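Local coordinates for adenylate kinase (Cryptosporidium parvum Iowa II, PDB 3BE4), which probably transfers a phosphoryl group between ATP and AMP, as adenylate kinases do, and is captured here with the bisubstrate analogue bis(adenosine)-5'-pentaphosphate, at residues A[118-121]-A[122-126]. Sequence-based numbering, arbitrary orientation.
Sequences FEID and DSEII
With chi1 of Asp121 at 55°, its carboxylate is folded between the residue's own N and carbonyl carbon and swings up beside the first turn of the helix, where Asp121 OD2 accepts from Glu124 N at 3.0 Å. The donor comes from above the carboxylate plane, 56° out of it, and the bond is somewhat bent. Asp121 is thus the N-cap of helix 122-130, and its carbonyl O opens the regular helical pattern by accepting Ile125 N at 3.1 Å. With CG of Glu124 trans to the residue's amide nitrogen (chi1 -169°), the chain runs out extended, its CB resting 3.6 Å from Asp121 OD1. The two carboxylates, their planes steeply inclined, bring Asp121 OD1 and Glu124 OE1 to 4.2 Å; Lys203 forms salt bridges with both oxygens and so should offset their repulsion, while OE2 of Glu124 pairs with Arg128. Ile120 CD1 meets CD1 of the buried Ile125 at 3.9 Å, and CG1 of Ile120 lies near CB of Glu124, the two side chains crossing at about a right angle. A water donates to both Ile120 O and Asp122 OD1, bridging the loop residue just after the strand to the first residue of the helix; the same OD1 is hydrogen-bonded to His181. The side chain of Glu124 is about 5 Å from the bound bis(adenosine)-5'-pentaphosphate, so this turn borders the nucleotide site. It links strand 114-119, between strands 7-12 and 197-201 of the P-loop fold's parallel sheet, to helix 122-130, whose Asp122, Ile125 and Ile126 pack on Leu177 of helix 170-184.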
ATOM      1  N   PHE A 118       1.186   9.820  -3.805  1.00 18.07           N
ATOM      2  CA  PHE A 118       2.098  10.303  -2.755  1.00 18.34           C
ATOM      3  C   PHE A 118       3.386  10.738  -3.480  1.00 19.94           C
ATOM      4  O   PHE A 118       4.134   9.880  -3.999  1.00 22.89           O
ATOM      5  CB  PHE A 118       2.491   9.138  -1.826  1.00 18.10           C
ATOM      6  CG  PHE A 118       1.431   8.826  -0.757  1.00 18.77           C
ATOM      7  CD1 PHE A 118       0.041   8.707  -1.064  1.00 23.15           C
ATOM      8  CD2 PHE A 118       1.841   8.618   0.553  1.00 18.92           C
ATOM      9  CE1 PHE A 118      -0.893   8.418  -0.009  1.00 22.06           C
ATOM     10  CE2 PHE A 118       0.971   8.292   1.540  1.00 15.45           C
ATOM     11  CZ  PHE A 118      -0.440   8.239   1.316  1.00 19.31           C
ATOM     12  N   GLU A 119       3.610  12.048  -3.562  1.00 18.20           N
ATOM     13  CA  GLU A 119       4.842  12.502  -4.257  1.00 19.48           C
ATOM     14  C   GLU A 119       6.017  12.529  -3.304  1.00 20.08           C
ATOM     15  O   GLU A 119       5.986  13.158  -2.274  1.00 19.60           O
ATOM     16  CB  GLU A 119       4.628  13.894  -4.824  1.00 20.70           C
ATOM     17  CG  GLU A 119       3.626  13.862  -5.887  1.00 24.80           C
ATOM     18  CD  GLU A 119       3.535  15.257  -6.617  1.00 34.31           C
ATOM     19  OE1 GLU A 119       3.164  16.249  -5.938  1.00 29.17           O
ATOM     20  OE2 GLU A 119       3.819  15.327  -7.860  1.00 32.26           O
ATOM     21  N   ILE A 120       7.077  11.867  -3.721  1.00 17.36           N
ATOM     22  CA  ILE A 120       8.287  11.795  -2.801  1.00 19.09           C
ATOM     23  C   ILE A 120       9.399  11.324  -3.668  1.00 19.86           C
ATOM     24  O   ILE A 120       9.187  10.516  -4.567  1.00 23.10           O
ATOM     25  CB  ILE A 120       8.050  10.866  -1.587  1.00 17.97           C
ATOM     26  CG1 ILE A 120       9.322  10.764  -0.727  1.00 17.80           C
ATOM     27  CG2 ILE A 120       7.598   9.548  -2.043  1.00 19.67           C
ATOM     28  CD1 ILE A 120       9.049  10.117   0.671  1.00 19.85           C
ATOM     29  N   ASP A 121      10.619  11.809  -3.382  1.00 17.72           N
ATOM     30  CA  ASP A 121      11.737  11.415  -4.262  1.00 17.60           C
ATOM     31  C   ASP A 121      12.524  10.195  -3.788  1.00 19.82           C
ATOM     32  O   ASP A 121      12.404   9.777  -2.658  1.00 17.99           O
ATOM     33  CB  ASP A 121      12.724  12.562  -4.231  1.00 17.50           C
ATOM     34  CG  ASP A 121      13.151  12.930  -2.783  1.00 20.00           C
ATOM     35  OD1 ASP A 121      12.245  13.384  -1.946  1.00 26.09           O
ATOM     36  OD2 ASP A 121      14.347  12.695  -2.350  1.00 21.42           O
ATOM     37  N   ASP A 122      13.308   9.579  -4.664  1.00 18.14           N
ATOM     38  CA  ASP A 122      13.942   8.302  -4.317  1.00 17.46           C
ATOM     39  C   ASP A 122      14.955   8.403  -3.189  1.00 17.19           C
ATOM     40  O   ASP A 122      15.079   7.465  -2.394  1.00 18.24           O
ATOM     41  CB  ASP A 122      14.755   7.718  -5.528  1.00 19.02           C
ATOM     42  CG  ASP A 122      13.898   7.365  -6.705  1.00 27.48           C
ATOM     43  OD1 ASP A 122      12.651   7.412  -6.597  1.00 26.82           O
ATOM     44  OD2 ASP A 122      14.488   6.937  -7.746  1.00 30.17           O
ATOM     45  N   SER A 123      15.657   9.557  -3.073  1.00 17.20           N
ATOM     46  CA  SER A 123      16.647   9.638  -1.967  1.00 16.11           C
ATOM     47  C   SER A 123      15.920   9.635  -0.614  1.00 15.62           C
ATOM     48  O   SER A 123      16.408   8.961   0.283  1.00 16.73           O
ATOM     49  CB  SER A 123      17.457  10.960  -2.033  1.00 22.60           C
ATOM     50  OG  SER A 123      18.303  10.853  -3.182  1.00 27.35           O
ATOM     51  N   GLU A 124      14.810  10.311  -0.524  1.00 15.60           N
ATOM     52  CA  GLU A 124      14.126  10.265   0.798  1.00 14.67           C
ATOM     53  C   GLU A 124      13.572   8.891   0.981  1.00 15.60           C
ATOM     54  O   GLU A 124      13.518   8.396   2.125  1.00 15.48           O
ATOM     55  CB  GLU A 124      13.001  11.296   0.884  1.00 15.92           C
ATOM     56  CG  GLU A 124      12.560  11.362   2.351  1.00 15.38           C
ATOM     57  CD  GLU A 124      12.005  12.621   2.868  1.00 25.47           C
ATOM     58  OE1 GLU A 124      11.834  13.603   2.182  1.00 27.71           O
ATOM     59  OE2 GLU A 124      11.672  12.509   4.075  1.00 24.49           O
ATOM     60  N   ILE A 125      13.103   8.221  -0.066  1.00 14.51           N
ATOM     61  CA  ILE A 125      12.566   6.803   0.176  1.00 14.03           C
ATOM     62  C   ILE A 125      13.668   5.933   0.775  1.00 13.44           C
ATOM     63  O   ILE A 125      13.386   5.081   1.517  1.00 14.61           O
ATOM     64  CB  ILE A 125      12.161   6.145  -1.253  1.00 14.09           C
ATOM     65  CG1 ILE A 125      10.907   6.956  -1.722  1.00 16.10           C
ATOM     66  CG2 ILE A 125      12.080   4.660  -1.241  1.00 17.49           C
ATOM     67  CD1 ILE A 125       9.686   6.557  -0.719  1.00 19.76           C
ATOM     68  N   ILE A 126      14.924   6.055   0.364  1.00 14.33           N
ATOM     69  CA  ILE A 126      15.969   5.228   0.899  1.00 15.81           C
ATOM     70  C   ILE A 126      16.107   5.492   2.398  1.00 15.23           C
ATOM     71  O   ILE A 126      16.216   4.479   3.059  1.00 15.57           O
ATOM     72  CB  ILE A 126      17.309   5.590   0.248  1.00 17.08           C
ATOM     73  CG1 ILE A 126      17.242   5.286  -1.272  1.00 22.69           C
ATOM     74  CG2 ILE A 126      18.476   4.989   0.955  1.00 17.42           C
ATOM     75  CD1 ILE A 126      16.910   4.124  -1.612  1.00 28.72           C
TER
HETATM   76  O   HOH W   1      10.122   8.483  -6.006  1.00 38.89           O